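Local coordinates for putative sugar ABC transporter, substrate-binding protein (Clostridium phytofermentans, PDB 4WZZ) that probably serves as the substrate-binding component of a sugar ABC transporter and is captured here with L-rhamnose in its cleft, at residues K242-A256 with V268-Y282. Numbering follows the deposited sequence. Where two conformers were deposited one is given.
Sequences KVICAPTTVGIMAAA and VKLTGLGLPSEMADY. With RAM (alpha-L-rhamnopyranose), chain B.
Glu278 OE1 accepts a hydrogen bond from each of two waters that tie it to Thr249. One water, 2.7 Å from Glu278 OE1, also donates to Thr249 O and accepts from Leu275 N; the other lies 2.6 Å from Thr249 OG1. A glutamate, with its side chain extended beyond CG, suits this place because it carries the carboxylate across to the start of helix 249-261. Thr249 in turn faces the sugar: its N donates to rhamnose O5 over 2.9 Å, and its OG1, set between backbone N and carbonyl carbon (chi1 65°), shares a hydrogen bond with rhamnose O1. The methyl CG2 is thereby turned to Gly274 and Leu275. Just before it, Thr248 caps the helix, OG1 accepting from Gly251 N and also hydrogen-bonded to Asp222, which itself binds the sugar.

These loops end the parallel strands 243-246 and 269-272 of a right-handed beta-alpha-beta unit, in the Rossmann-like lobe of a periplasmic binding protein, where the pocket lies at the strands' C-terminal ends. Five backbone bonds join the strands; the shortest runs from Ala246 N to Thr271 O, 2.8 Å. Gly272 adopts backbone angles that call for glycine, and a CB there would strike Ala246 O.

Beneath helix 249-261, Leu270 has CG anti to its N (chi1 179°), bringing CD2 against Ile252 and Ala256 CB, at 3.6 Å from the latter, while CD1 reaches Ala255. Ile252 crosses over Leu270 with CG1, presses CG2 on Gly274 and extends CD1 to the CE of selenomethionine Met279, whose flexible chain bends to fill this site. Small Ala256 lets Tyr282 lie close: Ala256 CB stands 3.5 Å from the centroid of the Tyr282 ring, over one face, a CH-pi contact.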
loop_
_atom_site.group_PDB
_atom_site.type_symbol
_atom_site.label_atom_id
_atom_site.label_comp_id
_atom_site.label_asym_id
_atom_site.label_seq_id
_atom_site.Cartn_x
_atom_site.Cartn_y
_atom_site.Cartn_z
ATOM N N LYS A 242 3.881 6.784 -23.326
ATOM C CA LYS A 242 4.904 5.752 -23.339
ATOM C C LYS A 242 4.783 4.793 -22.160
ATOM O O LYS A 242 5.096 3.614 -22.295
ATOM C CB LYS A 242 6.289 6.398 -23.333
ATOM C CG LYS A 242 6.579 7.201 -24.589
ATOM C CD LYS A 242 6.578 6.311 -25.812
ATOM C CE LYS A 242 6.332 7.113 -27.106
ATOM N NZ LYS A 242 6.398 6.262 -28.339
ATOM N N VAL A 243 4.387 5.308 -20.993
ATOM C CA VAL A 243 4.335 4.517 -19.776
ATOM C C VAL A 243 3.130 4.927 -18.939
ATOM O O VAL A 243 2.863 6.129 -18.749
ATOM C CB VAL A 243 5.597 4.707 -18.904
ATOM C CG1 VAL A 243 5.552 3.785 -17.699
ATOM C CG2 VAL A 243 6.861 4.475 -19.713
ATOM N N ILE A 244 2.427 3.918 -18.431
ATOM C CA ILE A 244 1.439 4.090 -17.370
ATOM C C ILE A 244 2.070 3.575 -16.076
ATOM O O ILE A 244 2.597 2.474 -16.028
ATOM C CB ILE A 244 0.125 3.353 -17.669
ATOM C CG1 ILE A 244 -0.565 3.966 -18.904
ATOM C CG2 ILE A 244 -0.825 3.424 -16.481
ATOM C CD1 ILE A 244 -1.741 3.123 -19.423
ATOM N N CYS A 245 2.049 4.416 -15.052
ATOM C CA CYS A 245 2.525 4.048 -13.733
ATOM C C CYS A 245 1.305 3.906 -12.853
ATOM O O CYS A 245 0.565 4.864 -12.639
ATOM C CB CYS A 245 3.476 5.109 -13.183
ATOM S SG CYS A 245 3.998 4.662 -11.506
ATOM N N ALA A 246 1.067 2.687 -12.366
ATOM C CA ALA A 246 -0.117 2.366 -11.570
ATOM C C ALA A 246 0.294 1.914 -10.151
ATOM O O ALA A 246 0.535 0.708 -9.894
ATOM C CB ALA A 246 -0.934 1.247 -12.275
ATOM N N PRO A 247 0.395 2.867 -9.203
ATOM C CA PRO A 247 0.849 2.497 -7.845
ATOM C C PRO A 247 -0.298 1.965 -6.985
ATOM O O PRO A 247 -0.600 2.476 -5.895
ATOM C CB PRO A 247 1.379 3.819 -7.294
ATOM C CG PRO A 247 0.465 4.836 -7.949
ATOM C CD PRO A 247 0.337 4.327 -9.367
ATOM N N THR A 248 -0.927 0.906 -7.490
ATOM C CA THR A 248 -2.057 0.252 -6.844
ATOM C C THR A 248 -2.157 -1.145 -7.451
ATOM O O THR A 248 -2.071 -1.306 -8.670
ATOM C CB THR A 248 -3.407 0.980 -7.076
ATOM O OG1 THR A 248 -4.460 0.006 -7.105
ATOM C CG2 THR A 248 -3.399 1.774 -8.384
ATOM N N THR A 249 -2.253 -2.153 -6.602
ATOM C CA THR A 249 -2.271 -3.514 -7.111
ATOM C C THR A 249 -3.478 -3.763 -8.009
ATOM O O THR A 249 -3.389 -4.475 -9.011
ATOM C CB THR A 249 -2.209 -4.563 -5.995
ATOM O OG1 THR A 249 -3.390 -4.477 -5.194
ATOM C CG2 THR A 249 -0.954 -4.397 -5.159
ATOM N N VAL A 250 -4.608 -3.155 -7.679
ATOM C CA VAL A 250 -5.807 -3.304 -8.479
ATOM C C VAL A 250 -5.642 -2.577 -9.816
ATOM O O VAL A 250 -5.926 -3.129 -10.886
ATOM C CB VAL A 250 -7.046 -2.781 -7.727
ATOM C CG1 VAL A 250 -8.299 -2.777 -8.626
ATOM C CG2 VAL A 250 -7.287 -3.616 -6.471
ATOM N N GLY A 251 -5.180 -1.338 -9.760
ATOM C CA GLY A 251 -5.015 -0.552 -10.962
ATOM C C GLY A 251 -4.037 -1.149 -11.951
ATOM O O GLY A 251 -4.291 -1.162 -13.167
ATOM N N ILE A 252 -2.906 -1.641 -11.449
ATOM C CA ILE A 252 -1.900 -2.157 -12.367
ATOM C C ILE A 252 -2.403 -3.411 -13.081
ATOM O O ILE A 252 -2.180 -3.582 -14.278
ATOM C CB ILE A 252 -0.529 -2.366 -11.700
ATOM C CG1 ILE A 252 0.568 -2.515 -12.768
ATOM C CG2 ILE A 252 -0.560 -3.538 -10.711
ATOM C CD1 ILE A 252 1.948 -2.731 -12.180
HETATM N N MSE A 253 -3.101 -4.290 -12.386
HETATM C CA MSE A 253 -3.559 -5.483 -13.083
HETATM C C MSE A 253 -4.717 -5.169 -14.040
HETATM O O MSE A 253 -4.852 -5.807 -15.088
HETATM C CB MSE A 253 -3.828 -6.656 -12.137
HETATM C CG MSE A 253 -4.868 -6.460 -11.056
HETATM SE SE MSE A 253 -6.688 -6.729 -11.649
HETATM C CE MSE A 253 -6.414 -7.673 -13.324
ATOM N N ALA A 254 -5.517 -4.157 -13.719
ATOM C CA ALA A 254 -6.570 -3.730 -14.621
ATOM C C ALA A 254 -5.967 -3.108 -15.873
ATOM O O ALA A 254 -6.398 -3.424 -16.976
ATOM C CB ALA A 254 -7.516 -2.743 -13.925
ATOM N N ALA A 255 -4.980 -2.230 -15.695
ATOM C CA ALA A 255 -4.322 -1.606 -16.837
ATOM C C ALA A 255 -3.664 -2.683 -17.704
ATOM O O ALA A 255 -3.680 -2.613 -18.941
ATOM C CB ALA A 255 -3.297 -0.605 -16.347
ATOM N N ALA A 256 -3.032 -3.663 -17.066
ATOM C CA ALA A 256 -2.393 -4.735 -17.842
ATOM C C ALA A 256 -3.391 -5.464 -18.731
ATOM O O ALA A 256 -3.104 -5.791 -19.907
ATOM C CB ALA A 256 -1.711 -5.710 -16.915
ATOM N N VAL A 268 2.818 0.664 -25.371
ATOM C CA VAL A 268 2.619 1.350 -24.113
ATOM C C VAL A 268 3.038 0.392 -23.030
ATOM O O VAL A 268 2.509 -0.729 -22.936
ATOM C CB VAL A 268 1.135 1.730 -23.879
ATOM C CG1 VAL A 268 0.958 2.425 -22.531
ATOM C CG2 VAL A 268 0.623 2.605 -25.024
ATOM N N LYS A 269 4.003 0.815 -22.228
ATOM C CA LYS A 269 4.514 -0.011 -21.177
ATOM C C LYS A 269 3.890 0.392 -19.844
ATOM O O LYS A 269 3.281 1.469 -19.688
ATOM C CB LYS A 269 6.031 0.064 -21.120
ATOM C CG LYS A 269 6.752 -0.466 -22.374
ATOM C CD LYS A 269 6.379 -1.927 -22.639
ATOM C CE LYS A 269 7.214 -2.558 -23.695
ATOM N NZ LYS A 269 6.838 -3.984 -23.850
ATOM N N LEU A 270 4.018 -0.517 -18.896
ATOM C CA LEU A 270 3.307 -0.432 -17.635
ATOM C C LEU A 270 4.273 -0.743 -16.496
ATOM O O LEU A 270 5.033 -1.691 -16.577
ATOM C CB LEU A 270 2.181 -1.457 -17.624
ATOM C CG LEU A 270 1.301 -1.555 -16.375
ATOM C CD1 LEU A 270 0.573 -0.249 -16.124
ATOM C CD2 LEU A 270 0.325 -2.708 -16.537
ATOM N N THR A 271 4.233 0.066 -15.448
ATOM C CA THR A 271 4.892 -0.280 -14.200
ATOM C C THR A 271 4.025 0.220 -13.042
ATOM O O THR A 271 2.920 0.736 -13.243
ATOM C CB THR A 271 6.344 0.228 -14.127
ATOM O OG1 THR A 271 7.024 -0.379 -13.023
ATOM C CG2 THR A 271 6.403 1.736 -13.993
ATOM N N GLY A 272 4.512 0.016 -11.832
ATOM C CA GLY A 272 3.737 0.351 -10.654
ATOM C C GLY A 272 3.963 -0.590 -9.499
ATOM O O GLY A 272 5.057 -1.136 -9.327
ATOM N N LEU A 273 2.902 -0.759 -8.713
ATOM C CA LEU A 273 2.921 -1.540 -7.470
ATOM C C LEU A 273 1.895 -2.653 -7.616
ATOM O O LEU A 273 0.707 -2.406 -7.572
ATOM C CB LEU A 273 2.592 -0.620 -6.279
ATOM C CG LEU A 273 3.563 0.564 -6.135
ATOM C CD1 LEU A 273 3.128 1.466 -4.988
ATOM C CD2 LEU A 273 5.037 0.096 -5.979
ATOM N N GLY A 274 2.353 -3.886 -7.787
ATOM C CA GLY A 274 1.447 -4.974 -8.074
ATOM C C GLY A 274 1.766 -6.281 -7.347
ATOM O O GLY A 274 2.869 -6.488 -6.834
ATOM N N LEU A 275 0.782 -7.172 -7.326
ATOM C CA LEU A 275 0.945 -8.501 -6.733
ATOM C C LEU A 275 1.600 -9.406 -7.751
ATOM O O LEU A 275 1.112 -9.510 -8.880
ATOM C CB LEU A 275 -0.403 -9.112 -6.355
ATOM C CG LEU A 275 -1.102 -8.505 -5.128
ATOM C CD1 LEU A 275 -2.452 -9.140 -4.923
ATOM C CD2 LEU A 275 -0.289 -8.662 -3.864
ATOM N N PRO A 276 2.704 -10.063 -7.370
ATOM C CA PRO A 276 3.299 -11.044 -8.295
ATOM C C PRO A 276 2.298 -12.077 -8.849
ATOM O O PRO A 276 2.315 -12.422 -10.046
ATOM C CB PRO A 276 4.383 -11.704 -7.435
ATOM C CG PRO A 276 4.812 -10.599 -6.465
ATOM C CD PRO A 276 3.497 -9.908 -6.129
ATOM N N SER A 277 1.407 -12.560 -7.998
ATOM C CA SER A 277 0.397 -13.553 -8.385
ATOM C C SER A 277 -0.503 -13.073 -9.535
ATOM O O SER A 277 -0.854 -13.848 -10.425
ATOM C CB SER A 277 -0.462 -13.933 -7.178
ATOM O OG SER A 277 -1.169 -12.795 -6.705
ATOM N N GLU A 278 -0.881 -11.801 -9.510
ATOM C CA GLU A 278 -1.735 -11.212 -10.536
ATOM C C GLU A 278 -0.969 -10.764 -11.788
ATOM O O GLU A 278 -1.505 -10.776 -12.905
ATOM C CB GLU A 278 -2.466 -10.004 -9.947
ATOM C CG GLU A 278 -3.481 -10.381 -8.897
ATOM C CD GLU A 278 -4.336 -9.199 -8.476
ATOM O OE1 GLU A 278 -3.785 -8.126 -8.185
ATOM O OE2 GLU A 278 -5.566 -9.354 -8.425
HETATM N N MSE A 279 0.276 -10.341 -11.614
HETATM C CA MSE A 279 0.994 -9.717 -12.704
HETATM C C MSE A 279 1.908 -10.675 -13.452
HETATM O O MSE A 279 2.427 -10.307 -14.484
HETATM C CB MSE A 279 1.827 -8.548 -12.185
HETATM C CG MSE A 279 1.002 -7.379 -11.720
HETATM SE SE MSE A 279 0.040 -6.598 -13.228
HETATM C CE MSE A 279 1.591 -5.979 -14.275
ATOM N N ALA A 280 2.074 -11.892 -12.948
ATOM C CA ALA A 280 3.046 -12.834 -13.509
ATOM C C ALA A 280 2.955 -12.963 -15.043
ATOM O O ALA A 280 3.967 -12.925 -15.755
ATOM C CB ALA A 280 2.867 -14.177 -12.872
ATOM N N ASP A 281 1.750 -13.098 -15.559
ATOM C CA ASP A 281 1.608 -13.351 -16.996
ATOM C C ASP A 281 1.786 -12.089 -17.837
ATOM O O ASP A 281 1.838 -12.183 -19.076
ATOM C CB ASP A 281 0.264 -13.983 -17.297
ATOM C CG ASP A 281 0.067 -15.325 -16.602
ATOM O OD1 ASP A 281 1.070 -15.971 -16.203
ATOM O OD2 ASP A 281 -1.110 -15.737 -16.468
ATOM N N TYR A 282 1.869 -10.916 -17.198
ATOM C CA TYR A 282 2.030 -9.663 -17.918
ATOM C C TYR A 282 3.433 -9.132 -17.876
ATOM O O TYR A 282 3.727 -8.092 -18.466
ATOM C CB TYR A 282 1.129 -8.594 -17.329
ATOM C CG TYR A 282 -0.320 -8.915 -17.376
ATOM C CD1 TYR A 282 -1.000 -8.971 -18.588
ATOM C CD2 TYR A 282 -1.038 -9.105 -16.219
ATOM C CE1 TYR A 282 -2.331 -9.235 -18.635
ATOM C CE2 TYR A 282 -2.370 -9.370 -16.255
ATOM C CZ TYR A 282 -3.021 -9.423 -17.458
ATOM O OH TYR A 282 -4.362 -9.672 -17.474
HETATM C C1 RAM B . -3.730 -1.498 -3.348
HETATM C C2 RAM B . -4.108 -0.676 -2.122
HETATM C C3 RAM B . -2.992 -0.639 -1.078
HETATM C C4 RAM B . -1.649 -0.310 -1.720
HETATM C C5 RAM B . -1.386 -1.230 -2.910
HETATM C C6 RAM B . -0.103 -0.861 -3.637
HETATM O O1 RAM B . -3.713 -2.838 -3.000
HETATM O O2 RAM B . -4.401 0.602 -2.597
HETATM O O3 RAM B . -3.378 0.313 -0.090
HETATM O O4 RAM B . -0.616 -0.442 -0.760
HETATM O O5 RAM B . -2.440 -1.167 -3.834
HETATM O O HOH W 1 -1.583 -6.682 -8.967
HETATM O O HOH W 2 -4.835 -6.387 -6.253
#